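Local coordinates for putative lipoprotein (PDB 3QNK), which is an uncharacterised SusD-like outer-membrane lipoprotein that probably binds glycans at the cell surface for uptake, at residues L38-R42 with S43-V47; Y250-M253 with M254-N257; P276-E279 with L280-F284. All coordinates share one frame; numbering follows the deposited sequence.

Interaction 1 of 3, residues L38-R42 with S43-V47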
ATOM      1  N   LEU B  38      -4.441 -13.638   9.182  1.00 41.69           N
ATOM      2  CA  LEU B  38      -5.208 -14.165   8.087  1.00 40.77           C
ATOM      3  C   LEU B  38      -4.708 -15.522   7.658  1.00 45.86           C
ATOM      4  O   LEU B  38      -5.535 -16.415   7.473  1.00 48.52           O
ATOM      5  CB  LEU B  38      -5.284 -13.172   6.936  1.00 41.19           C
ATOM      6  CG  LEU B  38      -6.139 -11.907   7.216  1.00 46.49           C
ATOM      7  CD1 LEU B  38      -6.360 -11.138   5.955  1.00 47.16           C
ATOM      8  CD2 LEU B  38      -7.519 -12.259   7.826  1.00 45.28           C
ATOM      9  N   GLN B  39      -3.401 -15.740   7.613  1.00 40.61           N
ATOM     10  CA  GLN B  39      -2.818 -17.056   7.288  1.00 38.91           C
ATOM     11  C   GLN B  39      -3.290 -18.152   8.269  1.00 44.30           C
ATOM     12  O   GLN B  39      -3.563 -19.261   7.814  1.00 43.84           O
ATOM     13  CB  GLN B  39      -1.278 -16.995   7.267  1.00 39.31           C
ATOM     14  CG  GLN B  39      -0.725 -16.109   6.161  1.00 35.99           C
ATOM     15  CD  GLN B  39      -0.956 -16.689   4.799  1.00 45.26           C
ATOM     16  OE1 GLN B  39      -2.096 -16.845   4.313  1.00 40.02           O
ATOM     17  NE2 GLN B  39       0.139 -16.995   4.156  1.00 32.26           N
ATOM     18  N   GLU B  40      -3.407 -17.836   9.598  1.00 41.69           N
ATOM     19  CA  GLU B  40      -3.886 -18.791  10.602  1.00 41.65           C
ATOM     20  C   GLU B  40      -5.363 -19.126  10.366  1.00 46.68           C
ATOM     21  O   GLU B  40      -5.773 -20.272  10.555  1.00 45.37           O
ATOM     22  CB  GLU B  40      -3.684 -18.263  12.030  1.00 43.40           C
ATOM     23  CG  GLU B  40      -3.685 -19.363  13.081  1.00 48.88           C
ATOM     24  CD  GLU B  40      -2.426 -20.194  13.283  1.00 65.29           C
ATOM     25  OE1 GLU B  40      -1.435 -20.028  12.530  1.00 69.23           O
ATOM     26  OE2 GLU B  40      -2.452 -21.038  14.210  1.00 46.81           O
ATOM     27  N   ASN B  41      -6.151 -18.111   9.921  1.00 42.64           N
ATOM     28  CA  ASN B  41      -7.561 -18.235   9.597  1.00 40.53           C
ATOM     29  C   ASN B  41      -7.727 -18.929   8.241  1.00 45.27           C
ATOM     30  O   ASN B  41      -8.864 -19.147   7.776  1.00 45.82           O
ATOM     31  CB  ASN B  41      -8.198 -16.848   9.597  1.00 38.62           C
ATOM     32  CG  ASN B  41      -8.424 -16.290  10.959  1.00 46.05           C
ATOM     33  OD1 ASN B  41      -9.160 -16.856  11.770  1.00 41.89           O
ATOM     34  ND2 ASN B  41      -7.809 -15.151  11.240  1.00 43.58           N
ATOM     35  N   ARG B  42      -6.579 -19.232   7.576  1.00 41.70           N
ATOM     36  CA  ARG B  42      -6.573 -19.959   6.295  1.00 40.89           C
ATOM     37  C   ARG B  42      -5.981 -21.337   6.554  1.00 42.33           C
ATOM     38  O   ARG B  42      -5.486 -21.976   5.643  1.00 45.07           O
ATOM     39  CB  ARG B  42      -5.871 -19.175   5.151  1.00 39.51           C
ATOM     40  CG  ARG B  42      -6.603 -17.864   4.894  1.00 36.38           C
ATOM     41  CD  ARG B  42      -6.225 -17.130   3.658  1.00 29.95           C
ATOM     42  NE  ARG B  42      -5.132 -16.200   3.899  1.00 43.95           N
ATOM     43  CZ  ARG B  42      -5.175 -14.879   3.718  1.00 53.68           C
ATOM     44  NH1 ARG B  42      -6.268 -14.301   3.242  1.00 23.92           N
ATOM     45  NH2 ARG B  42      -4.111 -14.134   3.986  1.00 46.24           N
ATOM     46  N   SER B  43      -6.092 -21.804   7.808  1.00 36.58           N
ATOM     47  CA  SER B  43      -5.583 -23.085   8.307  1.00 37.10           C
ATOM     48  C   SER B  43      -6.632 -23.783   9.181  1.00 44.08           C
ATOM     49  O   SER B  43      -7.564 -23.145   9.680  1.00 42.22           O
ATOM     50  CB  SER B  43      -4.288 -22.881   9.104  1.00 39.08           C
ATOM     51  OG  SER B  43      -4.552 -22.603  10.465  1.00 41.75           O
ATOM     52  N   ASP B  44      -6.428 -25.081   9.437  1.00 43.72           N
ATOM     53  CA  ASP B  44      -7.365 -25.889  10.224  1.00 43.16           C
ATOM     54  C   ASP B  44      -7.383 -25.510  11.734  1.00 48.72           C
ATOM     55  O   ASP B  44      -8.155 -26.113  12.485  1.00 47.97           O
ATOM     56  CB  ASP B  44      -7.055 -27.375  10.036  1.00 43.16           C
ATOM     57  CG  ASP B  44      -5.676 -27.823  10.471  1.00 51.67           C
ATOM     58  OD1 ASP B  44      -4.736 -26.972  10.466  1.00 53.70           O
ATOM     59  OD2 ASP B  44      -5.517 -29.037  10.762  1.00 49.96           O
ATOM     60  N   ASN B  45      -6.585 -24.488  12.161  1.00 44.74           N
ATOM     61  CA  ASN B  45      -6.562 -24.043  13.559  1.00 44.19           C
ATOM     62  C   ASN B  45      -7.639 -23.022  13.873  1.00 50.04           C
ATOM     63  O   ASN B  45      -7.977 -22.839  15.051  1.00 50.67           O
ATOM     64  CB  ASN B  45      -5.213 -23.439  13.927  1.00 41.06           C
ATOM     65  CG  ASN B  45      -4.165 -24.460  14.237  1.00 48.64           C
ATOM     66  OD1 ASN B  45      -4.404 -25.671  14.220  1.00 39.76           O
ATOM     67  ND2 ASN B  45      -2.980 -23.989  14.508  1.00 37.75           N
ATOM     68  N   SER B  46      -8.144 -22.307  12.837  1.00 45.25           N
ATOM     69  CA  SER B  46      -9.084 -21.236  13.087  1.00 43.72           C
ATOM     70  C   SER B  46     -10.082 -21.020  11.976  1.00 47.79           C
ATOM     71  O   SER B  46      -9.739 -21.154  10.803  1.00 47.90           O
ATOM     72  CB  SER B  46      -8.318 -19.927  13.316  1.00 43.38           C
ATOM     73  OG  SER B  46      -9.174 -18.826  13.579  1.00 54.70           O
ATOM     74  N   VAL B  47     -11.320 -20.636  12.373  1.00 42.99           N
ATOM     75  CA  VAL B  47     -12.407 -20.137  11.532  1.00 42.56           C
ATOM     76  C   VAL B  47     -12.668 -18.723  12.066  1.00 48.52           C
ATOM     77  O   VAL B  47     -13.118 -18.580  13.207  1.00 49.93           O
ATOM     78  CB  VAL B  47     -13.689 -21.025  11.513  1.00 46.18           C
ATOM     79  CG1 VAL B  47     -14.814 -20.355  10.722  1.00 44.62           C
ATOM     80  CG2 VAL B  47     -13.409 -22.441  10.988  1.00 45.93           C
TER
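Glu40 and Ser43 meet at an ST turn at Ser43 that is superposed on a type I beta turn from Ser43 to Ser46, within the buried loop between helix 17-29 and helix 55-58. The carbonyl O of Glu40 takes the hydroxyl of Ser43: OG donates a hydrogen bond to that O at 2.6 Å, tilted somewhat from the carbonyl plane, while the backbone N of Ser43 adds only a weak bond. The same hydroxyl also accepts from the backbone N of Asn45 at 3.3 Å, the bond that defines the ST turn. A chi1 of 87° sets OG between the backbone N and the carbonyl carbon of Ser43, where it can serve both partners.

The Glu40 side chain leaves with CG opposite the backbone N (chi1 -159°) and bends at chi2, which carries its carboxylate to Asn45. Here ND2 of Asn45 reaches OE2 of Glu40 at 3.0 Å in a nearly straight bond (171°), in the plane of its own amide but from above the carboxylate. OE2 also accepts from Phe449 N, and OD1 of Asn45 from Arg444 NE, so the loop is tied to residues 444-449 through both side chains. On the other flank, Gln39 OE1 receives Arg42 NE at 3.1 Å in the carbonyl plane; the guanidinium, with a face against CB of Leu38, forms a salt bridge to Asp74, and Gln39 NE2 bonds to Tyr455 OH. Gln39 OE1 and NE2, Glu40 OE2 and both ends of the Asn45 amide thus have partners in the loop or just beyond it. The hydroxyl of Ser46 accepts from Gly275 N and donates to Asn41, its OG lying 2.7 Å from OD1 of Asn41 and above that amide's carbonyl plane.

Interaction 2 of 3, residues Y250-M253 with M254-N257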
ATOM      1  N   TYR B 250      -9.021  -0.844  14.455  1.00 83.82           N
ATOM      2  CA  TYR B 250      -9.452  -1.752  13.408  1.00 79.86           C
ATOM      3  C   TYR B 250      -8.332  -2.700  12.997  1.00 78.77           C
ATOM      4  O   TYR B 250      -8.614  -3.721  12.367  1.00 77.34           O
ATOM      5  CB  TYR B 250      -9.980  -0.931  12.214  1.00 80.12           C
ATOM      6  CG  TYR B 250     -11.254  -0.167  12.533  1.00 81.02           C
ATOM      7  CD1 TYR B 250     -12.379  -0.824  13.032  1.00 82.55           C
ATOM      8  CD2 TYR B 250     -11.341   1.208  12.326  1.00 82.26           C
ATOM      9  CE1 TYR B 250     -13.565  -0.139  13.296  1.00 83.97           C
ATOM     10  CE2 TYR B 250     -12.525   1.906  12.590  1.00 83.88           C
ATOM     11  CZ  TYR B 250     -13.636   1.226  13.075  1.00 87.32           C
ATOM     12  OH  TYR B 250     -14.816   1.875  13.360  1.00 84.44           O
ATOM     13  N   ASN B 251      -7.073  -2.391  13.379  1.00 72.79           N
ATOM     14  CA  ASN B 251      -5.938  -3.229  13.005  1.00 70.48           C
ATOM     15  C   ASN B 251      -5.110  -3.701  14.224  1.00 69.11           C
ATOM     16  O   ASN B 251      -4.177  -4.508  14.071  1.00 66.18           O
ATOM     17  CB  ASN B 251      -5.087  -2.504  11.974  1.00 73.45           C
ATOM     18  CG  ASN B 251      -5.727  -2.601  10.600  1.00103.82           C
ATOM     19  OD1 ASN B 251      -5.949  -3.702  10.051  1.00100.57           O
ATOM     20  ND2 ASN B 251      -6.114  -1.459  10.050  1.00 95.94           N
ATOM     21  N   ASN B 252      -5.531  -3.260  15.431  1.00 63.68           N
ATOM     22  CA  ASN B 252      -4.907  -3.619  16.695  1.00 62.73           C
ATOM     23  C   ASN B 252      -5.103  -5.107  16.959  1.00 61.54           C
ATOM     24  O   ASN B 252      -6.229  -5.547  17.188  1.00 62.62           O
ATOM     25  CB  ASN B 252      -5.463  -2.768  17.839  1.00 65.20           C
ATOM     26  CG  ASN B 252      -4.830  -3.089  19.159  1.00 78.15           C
ATOM     27  OD1 ASN B 252      -5.211  -4.045  19.846  1.00 66.77           O
ATOM     28  ND2 ASN B 252      -3.813  -2.331  19.508  1.00 68.77           N
HETATM   29  N   MSE B 253      -3.995  -5.861  16.942  1.00 51.98           N
HETATM   30  CA  MSE B 253      -3.914  -7.307  17.122  1.00 47.50           C
HETATM   31  C   MSE B 253      -4.721  -7.826  18.330  1.00 53.83           C
HETATM   32  O   MSE B 253      -5.375  -8.868  18.213  1.00 52.49           O
HETATM   33  CB  MSE B 253      -2.458  -7.729  17.238  1.00 48.30           C
HETATM   34  CG  MSE B 253      -2.289  -9.212  17.194  1.00 53.21           C
HETATM   35 SE   MSE B 253      -0.506  -9.764  16.877  0.75 58.34          SE
HETATM   36  CE  MSE B 253      -0.998 -11.390  16.115  1.00 53.36           C
HETATM   37  N   MSE B 254      -4.685  -7.107  19.472  1.00 52.68           N
HETATM   38  CA  MSE B 254      -5.406  -7.501  20.681  1.00 52.07           C
HETATM   39  C   MSE B 254      -6.916  -7.305  20.536  1.00 58.19           C
HETATM   40  O   MSE B 254      -7.662  -8.240  20.810  1.00 59.10           O
HETATM   41  CB  MSE B 254      -4.889  -6.718  21.884  1.00 55.56           C
HETATM   42  CG  MSE B 254      -5.455  -7.221  23.199  1.00 63.43           C
HETATM   43 SE   MSE B 254      -5.341  -5.924  24.631  0.75 73.64          SE
HETATM   44  CE  MSE B 254      -6.212  -7.022  26.086  1.00 71.05           C
ATOM     45  N   VAL B 255      -7.370  -6.091  20.138  1.00 55.06           N
ATOM     46  CA  VAL B 255      -8.791  -5.760  20.007  1.00 54.21           C
ATOM     47  C   VAL B 255      -9.427  -6.642  18.923  1.00 58.40           C
ATOM     48  O   VAL B 255     -10.506  -7.180  19.144  1.00 60.49           O
ATOM     49  CB  VAL B 255      -8.985  -4.248  19.745  1.00 58.28           C
ATOM     50  CG1 VAL B 255     -10.446  -3.896  19.478  1.00 58.10           C
ATOM     51  CG2 VAL B 255      -8.454  -3.433  20.913  1.00 59.27           C
ATOM     52  N   CYS B 256      -8.721  -6.867  17.813  1.00 52.67           N
ATOM     53  CA  CYS B 256      -9.185  -7.692  16.708  1.00 51.69           C
ATOM     54  C   CYS B 256      -9.428  -9.129  17.099  1.00 55.46           C
ATOM     55  O   CYS B 256     -10.235  -9.771  16.443  1.00 57.19           O
ATOM     56  CB  CYS B 256      -8.195  -7.633  15.557  1.00 52.30           C
ATOM     57  SG  CYS B 256      -8.283  -6.105  14.602  1.00 57.98           S
ATOM     58  N   ASN B 257      -8.700  -9.667  18.093  1.00 49.18           N
ATOM     59  CA  ASN B 257      -8.826 -11.071  18.450  1.00 46.57           C
ATOM     60  C   ASN B 257      -9.384 -11.273  19.857  1.00 52.09           C
ATOM     61  O   ASN B 257      -9.461 -12.414  20.340  1.00 54.62           O
ATOM     62  CB  ASN B 257      -7.488 -11.767  18.260  1.00 41.58           C
ATOM     63  CG  ASN B 257      -7.068 -11.758  16.800  1.00 52.92           C
ATOM     64  OD1 ASN B 257      -7.609 -12.478  15.953  1.00 49.63           O
ATOM     65  ND2 ASN B 257      -6.168 -10.866  16.454  1.00 38.80           N
TER
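Asn252 caps the first turn of helix 253-257 with its side-chain carbonyl. CG stands opposite the backbone N (chi1 -179°), and this rotamer brings OD1 back over the start of the helix, where it accepts from Val255 N at 3.0 Å. The bond is nearly straight (169°) and lies on a lone pair in the amide plane; a second, weak one comes from Met254 N. The other end of the amide is held as well, by ND2 to the carbonyl of Phe382. The side chains of Asn252 and Val255 cross at about a right angle, with CG2 of Val255 3.5 Å from OD1 of Asn252.

At the far end of the turn, Asn257 has CG opposite its own carbonyl carbon (chi1 -64°), which directs ND2 back to the carbonyl O of Met253 at 2.8 Å, again on a lone pair. Gly35 O also takes ND2, and OD1 accepts from Leu274 N. SG of Cys256, beside its own backbone N, lies 3.3 Å from O of Tyr250. The selenomethionine chains of Met253 and Met254 extend away from the turn into the protein, both packing on Thr384. With the bond from Cys256 N to Asn252 O, the arrangement is that of a side-chain N-cap on a short, weakly bonded helix.

Interaction 3 of 3, residues P276-E279 with L280-F284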
ATOM      1  N   PRO B 276     -10.577 -20.620  17.367  1.00 43.17           N
ATOM      2  CA  PRO B 276     -10.043 -21.996  17.422  1.00 43.47           C
ATOM      3  C   PRO B 276     -11.130 -23.029  17.059  1.00 50.79           C
ATOM      4  O   PRO B 276     -12.286 -22.860  17.449  1.00 50.77           O
ATOM      5  CB  PRO B 276      -9.588 -22.139  18.878  1.00 44.63           C
ATOM      6  CG  PRO B 276      -9.306 -20.759  19.329  1.00 48.07           C
ATOM      7  CD  PRO B 276     -10.264 -19.873  18.601  1.00 44.26           C
ATOM      8  N   THR B 277     -10.776 -24.058  16.270  1.00 46.10           N
ATOM      9  CA  THR B 277     -11.720 -25.078  15.804  1.00 44.49           C
ATOM     10  C   THR B 277     -11.868 -26.220  16.790  1.00 48.03           C
ATOM     11  O   THR B 277     -11.003 -26.462  17.638  1.00 47.43           O
ATOM     12  CB  THR B 277     -11.202 -25.677  14.506  1.00 45.45           C
ATOM     13  OG1 THR B 277      -9.837 -26.038  14.745  1.00 50.89           O
ATOM     14  CG2 THR B 277     -11.289 -24.736  13.338  1.00 33.66           C
ATOM     15  N   GLN B 278     -12.915 -27.001  16.616  1.00 44.29           N
ATOM     16  CA  GLN B 278     -13.088 -28.168  17.444  1.00 43.10           C
ATOM     17  C   GLN B 278     -11.949 -29.162  17.133  1.00 46.47           C
ATOM     18  O   GLN B 278     -11.465 -29.829  18.040  1.00 47.21           O
ATOM     19  CB  GLN B 278     -14.486 -28.760  17.229  1.00 44.11           C
ATOM     20  CG  GLN B 278     -14.896 -29.767  18.280  1.00 46.19           C
ATOM     21  CD  GLN B 278     -14.624 -29.258  19.669  1.00 51.72           C
ATOM     22  OE1 GLN B 278     -14.954 -28.112  20.016  1.00 44.17           O
ATOM     23  NE2 GLN B 278     -13.931 -30.070  20.452  1.00 39.43           N
ATOM     24  N   GLU B 279     -11.442 -29.154  15.891  1.00 43.98           N
ATOM     25  CA  GLU B 279     -10.321 -30.018  15.451  1.00 44.66           C
ATOM     26  C   GLU B 279      -9.036 -29.706  16.223  1.00 52.25           C
ATOM     27  O   GLU B 279      -8.295 -30.632  16.580  1.00 54.68           O
ATOM     28  CB  GLU B 279     -10.065 -29.882  13.948  1.00 44.95           C
ATOM     29  CG  GLU B 279     -11.086 -30.650  13.135  1.00 45.40           C
ATOM     30  CD  GLU B 279     -12.414 -29.979  12.837  1.00 60.07           C
ATOM     31  OE1 GLU B 279     -12.604 -28.808  13.242  1.00 49.53           O
ATOM     32  OE2 GLU B 279     -13.277 -30.647  12.218  1.00 54.63           O
ATOM     33  N   LEU B 280      -8.794 -28.419  16.502  1.00 47.63           N
ATOM     34  CA  LEU B 280      -7.653 -28.035  17.307  1.00 47.86           C
ATOM     35  C   LEU B 280      -7.909 -28.371  18.773  1.00 54.32           C
ATOM     36  O   LEU B 280      -7.002 -28.883  19.431  1.00 55.69           O
ATOM     37  CB  LEU B 280      -7.310 -26.544  17.163  1.00 46.81           C
ATOM     38  CG  LEU B 280      -6.207 -26.012  18.070  1.00 49.70           C
ATOM     39  CD1 LEU B 280      -4.837 -26.708  17.810  1.00 48.85           C
ATOM     40  CD2 LEU B 280      -6.105 -24.525  17.953  1.00 48.58           C
ATOM     41  N   ILE B 281      -9.129 -28.104  19.281  1.00 48.28           N
ATOM     42  CA  ILE B 281      -9.452 -28.383  20.677  1.00 46.69           C
ATOM     43  C   ILE B 281      -9.243 -29.879  20.940  1.00 48.98           C
ATOM     44  O   ILE B 281      -8.633 -30.247  21.956  1.00 48.85           O
ATOM     45  CB  ILE B 281     -10.885 -27.866  21.036  1.00 49.05           C
ATOM     46  CG1 ILE B 281     -10.839 -26.406  21.527  1.00 47.94           C
ATOM     47  CG2 ILE B 281     -11.531 -28.706  22.133  1.00 50.98           C
ATOM     48  CD1 ILE B 281     -10.394 -25.397  20.619  1.00 51.64           C
ATOM     49  N   ASP B 282      -9.667 -30.723  19.980  1.00 43.77           N
ATOM     50  CA  ASP B 282      -9.545 -32.186  20.063  1.00 43.35           C
ATOM     51  C   ASP B 282      -8.102 -32.659  20.134  1.00 45.77           C
ATOM     52  O   ASP B 282      -7.854 -33.737  20.679  1.00 46.90           O
ATOM     53  CB  ASP B 282     -10.226 -32.842  18.848  1.00 45.57           C
ATOM     54  CG  ASP B 282     -11.760 -32.904  18.906  1.00 58.41           C
ATOM     55  OD1 ASP B 282     -12.335 -32.660  20.008  1.00 61.28           O
ATOM     56  OD2 ASP B 282     -12.382 -33.234  17.866  1.00 54.72           O
ATOM     57  N   ALA B 283      -7.151 -31.861  19.572  1.00 39.09           N
ATOM     58  CA  ALA B 283      -5.734 -32.179  19.499  1.00 37.23           C
ATOM     59  C   ALA B 283      -4.973 -31.903  20.831  1.00 46.99           C
ATOM     60  O   ALA B 283      -3.856 -32.416  21.004  1.00 49.87           O
ATOM     61  CB  ALA B 283      -5.105 -31.413  18.366  1.00 36.67           C
ATOM     62  N   PHE B 284      -5.561 -31.129  21.772  1.00 42.97           N
ATOM     63  CA  PHE B 284      -4.953 -30.898  23.084  1.00 42.33           C
ATOM     64  C   PHE B 284      -5.147 -32.135  23.941  1.00 49.68           C
ATOM     65  O   PHE B 284      -6.264 -32.600  24.132  1.00 50.66           O
ATOM     66  CB  PHE B 284      -5.537 -29.672  23.788  1.00 42.84           C
ATOM     67  CG  PHE B 284      -5.072 -28.357  23.236  1.00 42.46           C
ATOM     68  CD1 PHE B 284      -3.886 -27.776  23.685  1.00 46.46           C
ATOM     69  CD2 PHE B 284      -5.827 -27.680  22.293  1.00 41.64           C
ATOM     70  CE1 PHE B 284      -3.456 -26.548  23.178  1.00 46.76           C
ATOM     71  CE2 PHE B 284      -5.408 -26.446  21.793  1.00 44.04           C
ATOM     72  CZ  PHE B 284      -4.221 -25.891  22.226  1.00 44.10           C
TER
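Thr277 O begins the helical bonding of helix 278-283: Ile281 N reaches it at 3.0 Å (165°), and Leu280 N adds a weak bond. Asp282 N to Gln278 O, at 2.8 Å, continues the series; the bond from Ala283 N to Glu279 O is weak, and the last donors, Ala283 N and Phe284 N, turn to the carbonyls of Leu280 and Ile281, three residues back.

Thr277 is the N-cap. Its chi1 of 50° turns OG1 over the helix start to accept from Leu280 N at 3.1 Å, and the hydroxyl is also bonded to Asp44 O. Next, the Gln278 chain bends at chi2 and brings NE2 within 3.1 Å of OD1 of Asp282, one turn on. Amide and carboxylate planes stand 66° apart, and NE2 meets OD1 from above the carboxylate. CG2 of Ile281 lies beside NE2, while its CD1 packs 3.8 Å from CB of Pro276.

Outside the segments, Gln278 OE1 bonds to Tyr359 OH, Asp282 OD1 to Tyr295 N, Asp282 OD2 to Ser296 OG, and Glu279 OE2 to His471 ND1. Hydrogen bonds to N-H and hydroxyl groups, the Gln278 amide included, thus probably stabilise the buried Asp282 carboxylate without a counter-charge among those named.

From the N terminus the three contacts come in series, neither nested nor crossed, each closing a short local turn. Interaction 1 shapes the loop after helix 17-29; interaction 2 starts helix 253-257 and interaction 3 helix 278-283, the next helix along. Although far apart in sequence, interactions 1 and 3 touch: Asn45 O lies 3.3 Å from Thr277 N, probably a hydrogen bond, and Val47 packs on Thr277. Interaction 2 touches neither, about 5 Å from interaction 1 by nearest atoms, and beside the second subunit. Interactions 1 and 3 thus join the loop between helices 17-29 and 55-58 to helix 278-283, while interaction 2 reaches that same loop through Asn257.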